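Local coordinates for hemolysin activator protein CdiB (Acinetobacter baumannii ACICU, PDB 6WIL) that probably secretes a large partner toxin across the outer membrane as the two-partner-secretion transporter of a contact-dependent growth inhibition system, at residues 9-12 / 13-16; 150-153 / 154-158; 106-109 / 110-114. All coordinates share one frame; numbering follows the deposited sequence.

Contact 1: residues 9-12 / 13-16; sequences PSQV and LQDQ
Four successive backbone bonds tie Pro9, Ser10, Gln11 and Val12 to the residue four places on in each case. Those from Leu13 N to Pro9 O (3.2 Å) and from Gln16 N to Val12 O (3.0 Å) are nearly straight; between them Gln14 N reaches Ser10 O at 3.1 Å in a more bent bond, and Asp15 N reaches Gln11 O at 3.0 Å. The Asp15 carboxylate is brought back over the preceding turn by its first torsion (CG anti to the carbonyl carbon, chi1 -73°), CG 3.4 Å from Gln11 O. There its plane stands almost perpendicular to the Gln11 amide, 84° away. One residue further, CG of Gln16 lies 3.4 Å from Val12 O. Gln14 leads its amide away from the helix: CG is anti to the backbone N (chi1 162°) and the chain bends at its second torsion, carrying NE2 to hydrogen bonds with Ser270 OG and Asn289 OD1. Ser10, on the same side, makes weak hydrogen bonds to Asn268 and Ser266, and Tyr291 packs against Ser10, Gln11 and Gln14. Leu13 and Gln16 touch Tyr461. These partners place the turn inside the 16-stranded barrel, as the N-terminal plug helix known from two-partner-secretion transporters of the Omp85 superfamily.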
loop_
_atom_site.group_PDB
_atom_site.type_symbol
_atom_site.label_atom_id
_atom_site.label_comp_id
_atom_site.label_asym_id
_atom_site.label_seq_id
_atom_site.Cartn_x
_atom_site.Cartn_y
_atom_site.Cartn_z
ATOM N N PRO A 9 15.423 20.699 -12.555
ATOM C CA PRO A 9 15.917 19.308 -12.581
ATOM C C PRO A 9 16.124 18.707 -11.199
ATOM O O PRO A 9 15.678 17.582 -10.944
ATOM C CB PRO A 9 17.232 19.428 -13.361
ATOM C CG PRO A 9 17.020 20.581 -14.255
ATOM C CD PRO A 9 16.215 21.561 -13.455
ATOM N N SER A 10 16.791 19.430 -10.294
ATOM C CA SER A 10 17.062 18.885 -8.966
ATOM C C SER A 10 15.784 18.677 -8.160
ATOM O O SER A 10 15.717 17.751 -7.344
ATOM C CB SER A 10 18.024 19.799 -8.204
ATOM O OG SER A 10 19.375 19.432 -8.430
ATOM N N GLN A 11 14.770 19.520 -8.365
ATOM C CA GLN A 11 13.523 19.380 -7.619
ATOM C C GLN A 11 12.664 18.236 -8.147
ATOM O O GLN A 11 11.950 17.597 -7.366
ATOM C CB GLN A 11 12.733 20.692 -7.653
ATOM C CG GLN A 11 12.718 21.461 -6.330
ATOM C CD GLN A 11 11.752 20.875 -5.306
ATOM O OE1 GLN A 11 11.225 19.776 -5.482
ATOM N NE2 GLN A 11 11.513 21.616 -4.229
ATOM N N VAL A 12 12.712 17.971 -9.454
ATOM C CA VAL A 12 12.005 16.817 -10.007
ATOM C C VAL A 12 12.584 15.526 -9.444
ATOM O O VAL A 12 11.851 14.632 -9.001
ATOM C CB VAL A 12 12.067 16.839 -11.546
ATOM C CG1 VAL A 12 11.786 15.455 -12.114
ATOM C CG2 VAL A 12 11.077 17.850 -12.101
ATOM N N LEU A 13 13.915 15.412 -9.451
ATOM C CA LEU A 13 14.566 14.223 -8.913
ATOM C C LEU A 13 14.293 14.064 -7.424
ATOM O O LEU A 13 14.196 12.935 -6.927
ATOM C CB LEU A 13 16.071 14.290 -9.176
ATOM C CG LEU A 13 16.885 13.044 -8.823
ATOM C CD1 LEU A 13 16.805 12.002 -9.934
ATOM C CD2 LEU A 13 18.329 13.411 -8.515
ATOM N N GLN A 14 14.164 15.177 -6.699
ATOM C CA GLN A 14 13.826 15.105 -5.281
ATOM C C GLN A 14 12.406 14.588 -5.077
ATOM O O GLN A 14 12.161 13.771 -4.181
ATOM C CB GLN A 14 14.005 16.480 -4.633
ATOM C CG GLN A 14 13.288 16.668 -3.301
ATOM C CD GLN A 14 13.947 15.924 -2.151
ATOM O OE1 GLN A 14 15.004 15.311 -2.309
ATOM N NE2 GLN A 14 13.322 15.980 -0.979
ATOM N N ASP A 15 11.459 15.040 -5.905
ATOM C CA ASP A 15 10.080 14.571 -5.776
ATOM C C ASP A 15 9.968 13.083 -6.083
ATOM O O ASP A 15 9.264 12.352 -5.376
ATOM C CB ASP A 15 9.158 15.376 -6.692
ATOM C CG ASP A 15 8.913 16.785 -6.188
ATOM O OD1 ASP A 15 9.566 17.190 -5.203
ATOM O OD2 ASP A 15 8.060 17.488 -6.773
ATOM N N GLN A 16 10.644 12.617 -7.137
ATOM C CA GLN A 16 10.643 11.190 -7.445
ATOM C C GLN A 16 11.255 10.384 -6.306
ATOM O O GLN A 16 10.720 9.339 -5.915
ATOM C CB GLN A 16 11.395 10.928 -8.751
ATOM C CG GLN A 16 10.770 11.562 -9.988
ATOM C CD GLN A 16 11.477 11.156 -11.273
ATOM O OE1 GLN A 16 12.671 10.854 -11.270
ATOM N NE2 GLN A 16 10.736 11.138 -12.375
#

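Contact 2: residues 150-153 / 154-158; sequences GKIS and SLQLK
Ser153 caps the helix that starts at Ser154, and it accepts two hydrogen bonds from the first turn. Its OG accepts from Gln156 N at 3.0 Å, with 162° at the hydrogen; its carbonyl O receives Leu157 N at 3.2 Å. The hydroxyl is aimed at the helix end by its first torsion (chi1 88°), which sets OG between the backbone N and the carbonyl carbon. This is a side-chain N-cap: an amide N-H that has no earlier carbonyl of the helix to bond is taken by the serine oxygen. It marks the passage from strand 132-149 into helix 154-160, within the POTRA domain next to the barrel. Apolar contact comes from Ile152, the residue before the cap. With CG1 anti to the backbone N (chi1 179°) its longer branch reaches over the first turn, CG1 meeting Gln156 CB at 3.4 Å and CD1 meeting Leu157 CD2 at 3.6 Å. The Ile152 and Leu157 side chains cross at about a right angle, end methyl against end methyl, whereas the approach to Gln156 is slanting and made by its CB. Tyr185 of strand 185-193 packs on both Ile152 and Gln156, and its OH forms a weak hydrogen bond with Lys151 O. Toward the barrel, Gln156 O accepts from Asn249 ND2, Gln156 touches His247, and Leu155 rests on Leu248, which brings the start of this helix against the turn between strands 232-243 and 251-261.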
loop_
_atom_site.group_PDB
_atom_site.type_symbol
_atom_site.label_atom_id
_atom_site.label_comp_id
_atom_site.label_asym_id
_atom_site.label_seq_id
_atom_site.Cartn_x
_atom_site.Cartn_y
_atom_site.Cartn_z
ATOM N N GLY A 150 4.048 -10.351 26.438
ATOM C CA GLY A 150 4.327 -9.032 25.906
ATOM C C GLY A 150 3.532 -7.946 26.606
ATOM O O GLY A 150 2.447 -8.179 27.149
ATOM N N LYS A 151 4.074 -6.732 26.588
ATOM C CA LYS A 151 3.449 -5.593 27.247
ATOM C C LYS A 151 2.695 -4.757 26.223
ATOM O O LYS A 151 3.232 -4.426 25.160
ATOM C CB LYS A 151 4.489 -4.732 27.967
ATOM C CG LYS A 151 5.409 -5.518 28.889
ATOM C CD LYS A 151 4.635 -6.471 29.789
ATOM C CE LYS A 151 4.091 -5.794 31.037
ATOM N NZ LYS A 151 3.449 -6.795 31.953
ATOM N N ILE A 152 1.451 -4.422 26.548
ATOM C CA ILE A 152 0.634 -3.563 25.701
ATOM C C ILE A 152 -0.337 -2.805 26.595
ATOM O O ILE A 152 -1.055 -3.403 27.401
ATOM C CB ILE A 152 -0.100 -4.368 24.605
ATOM C CG1 ILE A 152 -0.962 -3.446 23.747
ATOM C CG2 ILE A 152 -0.936 -5.495 25.198
ATOM C CD1 ILE A 152 -1.326 -4.032 22.402
ATOM N N SER A 153 -0.336 -1.482 26.474
ATOM C CA SER A 153 -1.227 -0.671 27.283
ATOM C C SER A 153 -2.673 -0.879 26.846
ATOM O O SER A 153 -2.959 -1.293 25.719
ATOM C CB SER A 153 -0.860 0.808 27.175
ATOM O OG SER A 153 -1.524 1.414 26.080
ATOM N N SER A 154 -3.595 -0.587 27.764
ATOM C CA SER A 154 -5.012 -0.710 27.441
ATOM C C SER A 154 -5.412 0.244 26.325
ATOM O O SER A 154 -6.288 -0.081 25.515
ATOM C CB SER A 154 -5.858 -0.466 28.689
ATOM O OG SER A 154 -5.549 -1.417 29.694
ATOM N N LEU A 155 -4.780 1.417 26.261
ATOM C CA LEU A 155 -5.058 2.349 25.175
ATOM C C LEU A 155 -4.632 1.768 23.832
ATOM O O LEU A 155 -5.347 1.907 22.832
ATOM C CB LEU A 155 -4.357 3.681 25.440
ATOM C CG LEU A 155 -4.496 4.776 24.380
ATOM C CD1 LEU A 155 -5.959 5.122 24.146
ATOM C CD2 LEU A 155 -3.707 6.016 24.785
ATOM N N GLN A 156 -3.474 1.102 23.796
ATOM C CA GLN A 156 -3.005 0.476 22.564
ATOM C C GLN A 156 -4.015 -0.529 22.027
ATOM O O GLN A 156 -4.287 -0.560 20.820
ATOM C CB GLN A 156 -1.660 -0.205 22.804
ATOM C CG GLN A 156 -0.453 0.550 22.287
ATOM C CD GLN A 156 0.841 -0.155 22.630
ATOM O OE1 GLN A 156 1.515 -0.703 21.756
ATOM N NE2 GLN A 156 1.191 -0.156 23.913
ATOM N N LEU A 157 -4.576 -1.368 22.903
ATOM C CA LEU A 157 -5.582 -2.326 22.455
ATOM C C LEU A 157 -6.821 -1.618 21.929
ATOM O O LEU A 157 -7.372 -2.006 20.893
ATOM C CB LEU A 157 -5.961 -3.271 23.591
ATOM C CG LEU A 157 -4.947 -4.335 23.998
ATOM C CD1 LEU A 157 -5.446 -5.071 25.230
ATOM C CD2 LEU A 157 -4.700 -5.305 22.857
ATOM N N LYS A 158 -7.272 -0.573 22.627
ATOM C CA LYS A 158 -8.488 0.119 22.211
ATOM C C LYS A 158 -8.321 0.780 20.846
ATOM O O LYS A 158 -9.243 0.751 20.022
ATOM C CB LYS A 158 -8.894 1.153 23.262
ATOM C CG LYS A 158 -9.876 2.190 22.738
ATOM C CD LYS A 158 -10.660 2.866 23.846
ATOM C CE LYS A 158 -11.654 3.861 23.258
ATOM N NZ LYS A 158 -12.507 4.498 24.298
#

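Contact 3: residues 106-109 / 110-114; sequences YAQN and ELLKK
Regular helical bonding joins Tyr106, Ala107, Gln108 and Asn109 to Glu110 through Lys113, from a short Lys113 N to Asn109 O (2.8 Å) to Leu111 N to Ala107 O (3.2 Å). Among the side chains, the Gln108 amide reaches along the next turn to two leucines. Its CG is anti to the backbone N (chi1 174°) and the chain then bends, bringing the amide alongside both: OE1 is 3.6 Å from Leu111 CD2, and NE2 is 4.1 Å from Leu112 CD2. That amide is gripped at both ends by the backbone of a later part of the same chain, OE1 accepting from Ile121 N and NE2 giving to Ser119 O, which fixes its rotation. Leu111 CB presses on Gln108 O at 3.2 Å, while CG of Leu112 covers the same carbonyl oxygen at 3.4 Å. On another side of the helix, the extended chain of Lys113 passes obliquely by Asn109, CE 4.1 Å from ND2, toward a long salt bridge between its NZ and Glu110 OE1 (3.6 Å). Ala107 and Glu110 meet helix 77-85 through Val79, Ile83 and Ala82. Tyr106 sets its ring edge-to-face with His86, and the OD1 of Asn109 has a weak hydrogen bond with Thr38. The chemistry thus divides by side: hydrogen bonds from the Gln108 amide to the backbone of Ser119 and Ile121, beside two leucines, dock this helix of the ShlB-type POTRA domain on its sheet, while the long Glu110-Lys113 pair probably adds only modest electrostatic help.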
loop_
_atom_site.group_PDB
_atom_site.type_symbol
_atom_site.label_atom_id
_atom_site.label_comp_id
_atom_site.label_asym_id
_atom_site.label_seq_id
_atom_site.Cartn_x
_atom_site.Cartn_y
_atom_site.Cartn_z
ATOM N N TYR A 106 -25.348 -24.230 3.392
ATOM C CA TYR A 106 -25.249 -23.053 2.535
ATOM C C TYR A 106 -25.348 -21.771 3.351
ATOM O O TYR A 106 -24.584 -20.824 3.126
ATOM C CB TYR A 106 -26.341 -23.104 1.464
ATOM C CG TYR A 106 -26.361 -21.927 0.514
ATOM C CD1 TYR A 106 -25.288 -21.668 -0.327
ATOM C CD2 TYR A 106 -27.467 -21.092 0.437
ATOM C CE1 TYR A 106 -25.308 -20.604 -1.209
ATOM C CE2 TYR A 106 -27.496 -20.022 -0.441
ATOM C CZ TYR A 106 -26.413 -19.784 -1.261
ATOM O OH TYR A 106 -26.435 -18.722 -2.136
ATOM N N ALA A 107 -26.279 -21.723 4.307
ATOM C CA ALA A 107 -26.409 -20.548 5.157
ATOM C C ALA A 107 -25.222 -20.383 6.096
ATOM O O ALA A 107 -24.962 -19.267 6.558
ATOM C CB ALA A 107 -27.707 -20.622 5.958
ATOM N N GLN A 108 -24.497 -21.464 6.388
ATOM C CA GLN A 108 -23.312 -21.369 7.232
ATOM C C GLN A 108 -22.104 -20.901 6.434
ATOM O O GLN A 108 -21.280 -20.133 6.944
ATOM C CB GLN A 108 -23.032 -22.718 7.895
ATOM C CG GLN A 108 -21.728 -22.787 8.681
ATOM C CD GLN A 108 -21.774 -22.004 9.981
ATOM O OE1 GLN A 108 -22.842 -21.610 10.449
ATOM N NE2 GLN A 108 -20.606 -21.778 10.575
ATOM N N ASN A 109 -21.978 -21.356 5.185
ATOM C CA ASN A 109 -20.933 -20.833 4.312
ATOM C C ASN A 109 -21.111 -19.338 4.092
ATOM O O ASN A 109 -20.131 -18.587 4.046
ATOM C CB ASN A 109 -20.941 -21.585 2.979
ATOM C CG ASN A 109 -19.944 -21.021 1.985
ATOM O OD1 ASN A 109 -18.748 -21.296 2.066
ATOM N ND2 ASN A 109 -20.436 -20.237 1.030
ATOM N N GLU A 110 -22.361 -18.887 3.970
ATOM C CA GLU A 110 -22.623 -17.458 3.849
ATOM C C GLU A 110 -22.235 -16.723 5.125
ATOM O O GLU A 110 -21.783 -15.572 5.079
ATOM C CB GLU A 110 -24.097 -17.224 3.520
ATOM C CG GLU A 110 -24.367 -15.864 2.923
ATOM C CD GLU A 110 -23.489 -15.590 1.720
ATOM O OE1 GLU A 110 -23.515 -16.402 0.768
ATOM O OE2 GLU A 110 -22.758 -14.576 1.737
ATOM N N LEU A 111 -22.408 -17.376 6.275
ATOM C CA LEU A 111 -21.971 -16.795 7.540
ATOM C C LEU A 111 -20.459 -16.611 7.556
ATOM O O LEU A 111 -19.952 -15.552 7.946
ATOM C CB LEU A 111 -22.426 -17.687 8.698
ATOM C CG LEU A 111 -22.601 -17.049 10.075
ATOM C CD1 LEU A 111 -23.629 -15.931 10.005
ATOM C CD2 LEU A 111 -23.021 -18.101 11.093
ATOM N N LEU A 112 -19.720 -17.638 7.125
ATOM C CA LEU A 112 -18.269 -17.530 7.033
ATOM C C LEU A 112 -17.844 -16.548 5.948
ATOM O O LEU A 112 -16.784 -15.922 6.066
ATOM C CB LEU A 112 -17.659 -18.907 6.767
ATOM C CG LEU A 112 -17.979 -19.985 7.802
ATOM C CD1 LEU A 112 -17.337 -21.313 7.419
ATOM C CD2 LEU A 112 -17.523 -19.544 9.184
ATOM N N LYS A 113 -18.647 -16.406 4.889
ATOM C CA LYS A 113 -18.336 -15.441 3.839
ATOM C C LYS A 113 -18.218 -14.031 4.403
ATOM O O LYS A 113 -17.322 -13.272 4.017
ATOM C CB LYS A 113 -19.406 -15.483 2.749
ATOM C CG LYS A 113 -18.967 -16.128 1.450
ATOM C CD LYS A 113 -20.021 -15.912 0.373
ATOM C CE LYS A 113 -19.682 -16.664 -0.900
ATOM N NZ LYS A 113 -20.903 -16.938 -1.705
ATOM N N LYS A 114 -19.111 -13.664 5.316
ATOM C CA LYS A 114 -19.085 -12.342 5.925
ATOM C C LYS A 114 -18.152 -12.260 7.128
ATOM O O LYS A 114 -18.009 -11.177 7.705
ATOM C CB LYS A 114 -20.501 -11.918 6.325
ATOM C CG LYS A 114 -21.216 -11.065 5.279
ATOM C CD LYS A 114 -21.328 -11.779 3.940
ATOM C CE LYS A 114 -21.850 -10.847 2.858
ATOM N NZ LYS A 114 -23.142 -10.222 3.248
#

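Overall arrangement
All three contacts are local, and none touches another: contact 1 and contact 3 lie on opposite sides of the chain's centre, their centres about 51 Å apart, while contacts 2 and 3 come within about 19 Å at their nearest atoms. Contacts 1 and 3 are each internal to one helix and partly buried; contact 2 is a surface contact where a loop enters a helix. Within the barrel, helix 8-27 offers polar groups to serines and asparagines of the wall; in the POTRA region, helix 97-113 combines hydrogen bonds of a side-chain amide with apolar packing, and residues 150-158 pair a serine cap with an aliphatic contact.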